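Local coordinates for YghZ aldo-keto reductase (Escherichia coli, PDB 3N6Q), which probably catalyses the NADPH-dependent reduction of aldehydes and ketones to alcohols, as a TIM-barrel member of the aldo-keto reductase family, at residues N40-E43 and S44-A47; M178-L181 and L182-W185. All blocks are in the same frame, centred on the assembly; numbering follows the deposited sequence.

Interaction 1 of 2, residues N40-E43 and S44-A47; sequences NALE and SQRA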
ATOM      1  N   ASN B  40     -11.964 -34.837  14.748  1.00 20.41           N
ATOM      2  CA  ASN B  40     -13.371 -34.889  14.431  1.00 20.32           C
ATOM      3  C   ASN B  40     -13.497 -35.271  12.972  1.00 19.13           C
ATOM      4  O   ASN B  40     -12.905 -34.622  12.089  1.00 18.99           O
ATOM      5  CB  ASN B  40     -14.020 -33.509  14.641  1.00 18.94           C
ATOM      6  CG  ASN B  40     -13.834 -32.988  16.079  1.00 23.17           C
ATOM      7  OD1 ASN B  40     -13.002 -32.098  16.344  1.00 23.77           O
ATOM      8  ND2 ASN B  40     -14.536 -33.612  17.031  1.00 24.43           N
ATOM      9  N   ALA B  41     -14.365 -36.233  12.672  1.00 20.18           N
ATOM     10  CA  ALA B  41     -14.594 -36.595  11.251  1.00 19.55           C
ATOM     11  C   ALA B  41     -15.067 -35.423  10.405  1.00 19.75           C
ATOM     12  O   ALA B  41     -15.905 -34.632  10.861  1.00 18.13           O
ATOM     13  CB  ALA B  41     -15.628 -37.769  11.142  1.00 19.14           C
ATOM     14  N   LEU B  42     -14.604 -35.306   9.148  1.00 17.84           N
ATOM     15  CA  LEU B  42     -14.995 -34.156   8.361  1.00 18.60           C
ATOM     16  C   LEU B  42     -16.475 -34.221   7.933  1.00 20.16           C
ATOM     17  O   LEU B  42     -17.126 -33.177   7.726  1.00 17.93           O
ATOM     18  CB  LEU B  42     -14.067 -33.978   7.142  1.00 21.19           C
ATOM     19  CG  LEU B  42     -14.252 -32.692   6.375  1.00 24.46           C
ATOM     20  CD1 LEU B  42     -13.493 -31.589   7.136  1.00 24.40           C
ATOM     21  CD2 LEU B  42     -13.653 -32.839   4.968  1.00 23.75           C
ATOM     22  N   GLU B  43     -17.034 -35.429   7.830  1.00 19.26           N
ATOM     23  CA  GLU B  43     -18.469 -35.495   7.495  1.00 19.77           C
ATOM     24  C   GLU B  43     -19.343 -34.823   8.544  1.00 19.21           C
ATOM     25  O   GLU B  43     -20.334 -34.186   8.181  1.00 19.68           O
ATOM     26  CB  GLU B  43     -18.970 -36.928   7.249  1.00 22.19           C
ATOM     27  CG  GLU B  43     -18.583 -37.423   5.828  1.00 28.14           C
ATOM     28  CD  GLU B  43     -18.949 -36.429   4.697  1.00 35.32           C
ATOM     29  OE1 GLU B  43     -20.127 -36.075   4.546  1.00 37.54           O
ATOM     30  OE2 GLU B  43     -18.058 -36.022   3.918  1.00 31.17           O
ATOM     31  N   SER B  44     -18.974 -34.967   9.818  1.00 20.20           N
ATOM     32  CA  SER B  44     -19.701 -34.291  10.916  1.00 22.98           C
ATOM     33  C   SER B  44     -19.573 -32.796  10.811  1.00 20.95           C
ATOM     34  O   SER B  44     -20.551 -32.057  10.983  1.00 20.93           O
ATOM     35  CB  SER B  44     -19.143 -34.726  12.269  1.00 25.64           C
ATOM     36  OG  SER B  44     -19.281 -36.136  12.410  1.00 34.46           O
ATOM     37  N   GLN B  45     -18.341 -32.327  10.591  1.00 18.75           N
ATOM     38  CA  GLN B  45     -18.109 -30.895  10.331  1.00 17.06           C
ATOM     39  C   GLN B  45     -18.941 -30.361   9.152  1.00 18.37           C
ATOM     40  O   GLN B  45     -19.489 -29.259   9.188  1.00 17.37           O
ATOM     41  CB  GLN B  45     -16.600 -30.665  10.104  1.00 16.93           C
ATOM     42  CG  GLN B  45     -15.689 -31.193  11.199  1.00 16.45           C
ATOM     43  CD  GLN B  45     -14.238 -30.857  10.863  1.00 16.39           C
ATOM     44  OE1 GLN B  45     -13.977 -29.840  10.209  1.00 14.91           O
ATOM     45  NE2 GLN B  45     -13.312 -31.691  11.277  1.00 17.97           N
ATOM     46  N   ARG B  46     -19.013 -31.123   8.058  1.00 15.15           N
ATOM     47  CA  ARG B  46     -19.658 -30.642   6.869  1.00 15.96           C
ATOM     48  C   ARG B  46     -21.140 -30.409   7.150  1.00 17.41           C
ATOM     49  O   ARG B  46     -21.717 -29.434   6.669  1.00 18.49           O
ATOM     50  CB  ARG B  46     -19.554 -31.708   5.727  1.00 16.85           C
ATOM     51  CG  ARG B  46     -20.312 -31.256   4.487  1.00 16.99           C
ATOM     52  CD  ARG B  46     -20.366 -32.382   3.408  1.00 20.67           C
ATOM     53  NE  ARG B  46     -19.102 -33.102   3.324  1.00 24.08           N
ATOM     54  CZ  ARG B  46     -18.058 -32.690   2.627  1.00 26.03           C
ATOM     55  NH1 ARG B  46     -18.104 -31.527   1.960  1.00 21.18           N
ATOM     56  NH2 ARG B  46     -16.967 -33.464   2.602  1.00 27.87           N
ATOM     57  N   ALA B  47     -21.736 -31.321   7.892  1.00 18.28           N
ATOM     58  CA  ALA B  47     -23.188 -31.254   8.195  1.00 19.07           C
ATOM     59  C   ALA B  47     -23.506 -30.007   9.035  1.00 20.28           C
ATOM     60  O   ALA B  47     -24.544 -29.301   8.772  1.00 20.23           O
ATOM     61  CB  ALA B  47     -23.617 -32.487   8.921  1.00 21.78           C
TER
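Glu-43 and Arg-46 form an i to i+3 salt bridge on the first turn of helix 42-54, the helix that links strands 24-31 and 59-61 in the first beta-alpha-beta unit of the TIM barrel. The two side chains run side by side and point the same way. Arg-46 turns its NE and NH2 edge to one oxygen: OE2 of Glu-43 takes NH2 at 3.1 Å and NE at 3.2 Å, both on its syn side. OE2 meets this edge close to the guanidinium plane, while the two nitrogens lie off one face of the carboxylate. Two bends bring the groups together: Glu-43 folds back at chi2, and Arg-46 bends at chi3 (-40°). NH1 of Arg-46 carries further salt bridges to Glu-83 and Asp-84, which tie the guanidinium to helix 72-84. With an alanine here instead of Arg-46, the Glu-43 carboxylate is likely to lose its cationic mate, and the helix its charged tie to Glu-83 and Asp-84. Toward the start of the helix, with Ala-41 at the N-cap, the buried Gln-45 crosses Leu-42 at about a right angle, its OE1 3.6 Å from Leu-42 CD1, and both side chains pack on Leu-80 of helix 72-84. The amide of Gln-45 reaches back to the residue before the N-cap: NE2 donates to Asn-40 O at 3.1 Å, standing 45° out of the carbonyl plane, with an N-H...O angle of 139°.

Interaction 2 of 2, residues M178-L181 and L182-W185; sequences MVEL and LREW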
ATOM      1  N   MET B 178      -7.460   0.972  22.554  1.00 17.19           N
ATOM      2  CA  MET B 178      -7.320   0.385  21.185  1.00 15.66           C
ATOM      3  C   MET B 178      -8.157   1.163  20.200  1.00 16.37           C
ATOM      4  O   MET B 178      -7.795   1.354  19.038  1.00 16.06           O
ATOM      5  CB  MET B 178      -7.729  -1.103  21.153  1.00 15.86           C
ATOM      6  CG  MET B 178      -6.861  -2.024  22.022  1.00 20.65           C
ATOM      7  SD  MET B 178      -5.169  -2.156  21.218  1.00 24.68           S
ATOM      8  CE  MET B 178      -5.806  -2.414  19.536  1.00 22.18           C
ATOM      9  N   VAL B 179      -9.338   1.628  20.643  1.00 14.63           N
ATOM     10  CA  VAL B 179     -10.171   2.431  19.758  1.00 12.42           C
ATOM     11  C   VAL B 179      -9.445   3.668  19.337  1.00 13.47           C
ATOM     12  O   VAL B 179      -9.464   4.035  18.130  1.00 16.21           O
ATOM     13  CB  VAL B 179     -11.518   2.863  20.461  1.00 15.56           C
ATOM     14  CG1 VAL B 179     -12.207   3.943  19.624  1.00 17.47           C
ATOM     15  CG2 VAL B 179     -12.389   1.645  20.646  1.00 16.31           C
ATOM     16  N   GLU B 180      -8.821   4.349  20.313  1.00 15.40           N
ATOM     17  CA  GLU B 180      -8.125   5.605  20.004  1.00 16.69           C
ATOM     18  C   GLU B 180      -6.923   5.313  19.083  1.00 16.68           C
ATOM     19  O   GLU B 180      -6.621   6.109  18.156  1.00 15.46           O
ATOM     20  CB  GLU B 180      -7.642   6.282  21.313  1.00 17.41           C
ATOM     21  CG  GLU B 180      -8.868   6.695  22.193  1.00 17.65           C
ATOM     22  CD  GLU B 180      -8.549   7.067  23.668  1.00 29.29           C
ATOM     23  OE1 GLU B 180      -7.412   6.844  24.158  1.00 30.84           O
ATOM     24  OE2 GLU B 180      -9.506   7.471  24.391  1.00 30.99           O
ATOM     25  N   LEU B 181      -6.204   4.235  19.397  1.00 14.84           N
ATOM     26  CA  LEU B 181      -4.996   3.879  18.603  1.00 16.40           C
ATOM     27  C   LEU B 181      -5.364   3.543  17.163  1.00 16.33           C
ATOM     28  O   LEU B 181      -4.802   4.118  16.212  1.00 15.87           O
ATOM     29  CB  LEU B 181      -4.195   2.747  19.269  1.00 16.66           C
ATOM     30  CG  LEU B 181      -3.441   3.155  20.545  1.00 18.78           C
ATOM     31  CD1 LEU B 181      -2.868   1.897  21.166  1.00 16.85           C
ATOM     32  CD2 LEU B 181      -2.343   4.260  20.278  1.00 19.43           C
ATOM     33  N   LEU B 182      -6.411   2.748  16.978  1.00 15.05           N
ATOM     34  CA  LEU B 182      -6.798   2.431  15.625  1.00 17.58           C
ATOM     35  C   LEU B 182      -7.346   3.675  14.931  1.00 18.45           C
ATOM     36  O   LEU B 182      -7.221   3.807  13.718  1.00 16.39           O
ATOM     37  CB  LEU B 182      -7.829   1.310  15.626  1.00 15.13           C
ATOM     38  CG  LEU B 182      -7.294  -0.053  16.051  1.00 19.67           C
ATOM     39  CD1 LEU B 182      -8.491  -0.948  16.423  1.00 18.39           C
ATOM     40  CD2 LEU B 182      -6.468  -0.675  14.890  1.00 17.69           C
ATOM     41  N   ARG B 183      -8.012   4.577  15.677  1.00 18.16           N
ATOM     42  CA  ARG B 183      -8.496   5.804  15.016  1.00 18.68           C
ATOM     43  C   ARG B 183      -7.344   6.652  14.444  1.00 18.90           C
ATOM     44  O   ARG B 183      -7.518   7.365  13.443  1.00 17.93           O
ATOM     45  CB  ARG B 183      -9.324   6.652  16.003  1.00 20.62           C
ATOM     46  CG  ARG B 183      -9.701   8.031  15.454  1.00 27.14           C
ATOM     47  CD  ARG B 183     -10.499   8.728  16.557  1.00 41.33           C
ATOM     48  NE  ARG B 183     -11.727   7.964  16.790  1.00 48.60           N
ATOM     49  CZ  ARG B 183     -12.162   7.501  17.961  1.00 48.95           C
ATOM     50  NH1 ARG B 183     -11.488   7.739  19.103  1.00 44.72           N
ATOM     51  NH2 ARG B 183     -13.298   6.791  17.967  1.00 41.74           N
ATOM     52  N   GLU B 184      -6.126   6.514  14.993  1.00 19.13           N
ATOM     53  CA  GLU B 184      -5.003   7.262  14.387  1.00 19.67           C
ATOM     54  C   GLU B 184      -4.701   6.786  12.972  1.00 20.33           C
ATOM     55  O   GLU B 184      -4.043   7.508  12.201  1.00 20.08           O
ATOM     56  CB  GLU B 184      -3.743   7.200  15.264  1.00 20.02           C
ATOM     57  CG  GLU B 184      -3.959   7.800  16.673  1.00 24.66           C
ATOM     58  CD  GLU B 184      -2.790   7.536  17.628  1.00 39.04           C
ATOM     59  OE1 GLU B 184      -1.769   6.950  17.183  1.00 44.91           O
ATOM     60  OE2 GLU B 184      -2.895   7.890  18.833  1.00 44.74           O
ATOM     61  N   TRP B 185      -5.101   5.532  12.671  1.00 20.04           N
ATOM     62  CA  TRP B 185      -4.947   4.929  11.337  1.00 19.48           C
ATOM     63  C   TRP B 185      -6.230   5.055  10.514  1.00 20.59           C
ATOM     64  O   TRP B 185      -6.336   4.510   9.403  1.00 20.23           O
ATOM     65  CB  TRP B 185      -4.622   3.445  11.523  1.00 20.88           C
ATOM     66  CG  TRP B 185      -3.280   3.163  12.169  1.00 18.89           C
ATOM     67  CD1 TRP B 185      -3.044   2.713  13.437  1.00 20.81           C
ATOM     68  CD2 TRP B 185      -2.019   3.172  11.502  1.00 19.48           C
ATOM     69  NE1 TRP B 185      -1.693   2.535  13.626  1.00 20.80           N
ATOM     70  CE2 TRP B 185      -1.049   2.803  12.437  1.00 18.48           C
ATOM     71  CE3 TRP B 185      -1.627   3.529  10.215  1.00 21.93           C
ATOM     72  CZ2 TRP B 185       0.303   2.710  12.111  1.00 23.10           C
ATOM     73  CZ3 TRP B 185      -0.262   3.493   9.897  1.00 29.18           C
ATOM     74  CH2 TRP B 185       0.678   3.095  10.843  1.00 24.09           C
TER
HETATM   75  O   HOH W   1      -1.894   4.423  16.599  1.00 25.19           O
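The CG1 methyl of Val-179 lies 3.5 Å from NH2 of Arg-183, one turn on and near the C-terminal end of helix 172-183. Arg-183 N donates to Val-179 O at 2.9 Å. Arg-183 leaves the helix with CG anti to its own N (chi1 172°), then bends at chi3 and folds its guanidinium back, so that the carbonyl oxygen of Val-179 lies over one face of it. One residue earlier, Leu-182 N donates to Met-178 O at 2.8 Å, and the CD1 methyl of Leu-182 sits 4.4 Å from Met-178 CE in a loose apolar contact. Leu-181 and Glu-184 run alongside each other, with Leu-181 CD2 3.9 Å from Glu-184 OE2. Here the bonding changes: Glu-184 N donates to Leu-181 O at 3.0 Å, an i to i+3 bond, and only weakly to Glu-180 O. A water donates to both Leu-181 O and, at 2.6 Å from its oxygen, Glu-184 OE1, and so bridges backbone and carboxylate. The same OE1 forms a salt bridge with Lys-186 of the second subunit, which also makes a cation-pi contact with Trp-185. Further out, Leu-189 backs Val-179 and Leu-182, and Trp-185 packs on helix 146-158. A shift from i to i+4 toward i to i+3 bonding is common near the C-terminal end of an alpha helix, and here it lies in the beta-alpha-beta crossover from strand 162-168 to strand 191-193 of the TIM barrel, at a subunit interface.

In the fold
From the N terminus, the chain passes strand 24-31 and enters helix 42-54 through interaction 1, at the beginning of the first crossover. It then continues through strand 59-61 and successive strand and helix units to strand 162-168, after which interaction 2 comes at the far end of helix 172-183, just ahead of strand 191-193. Both contacts are local turns that close no long loop; they stand in series, neither nested nor crossed. The centres of interaction 1 and interaction 2 are about 40 Å apart, on opposite sides of the chain's centre. Interaction 1 joins its helix to helix 72-84, whereas interaction 2 meets helix 146-158 and the second subunit.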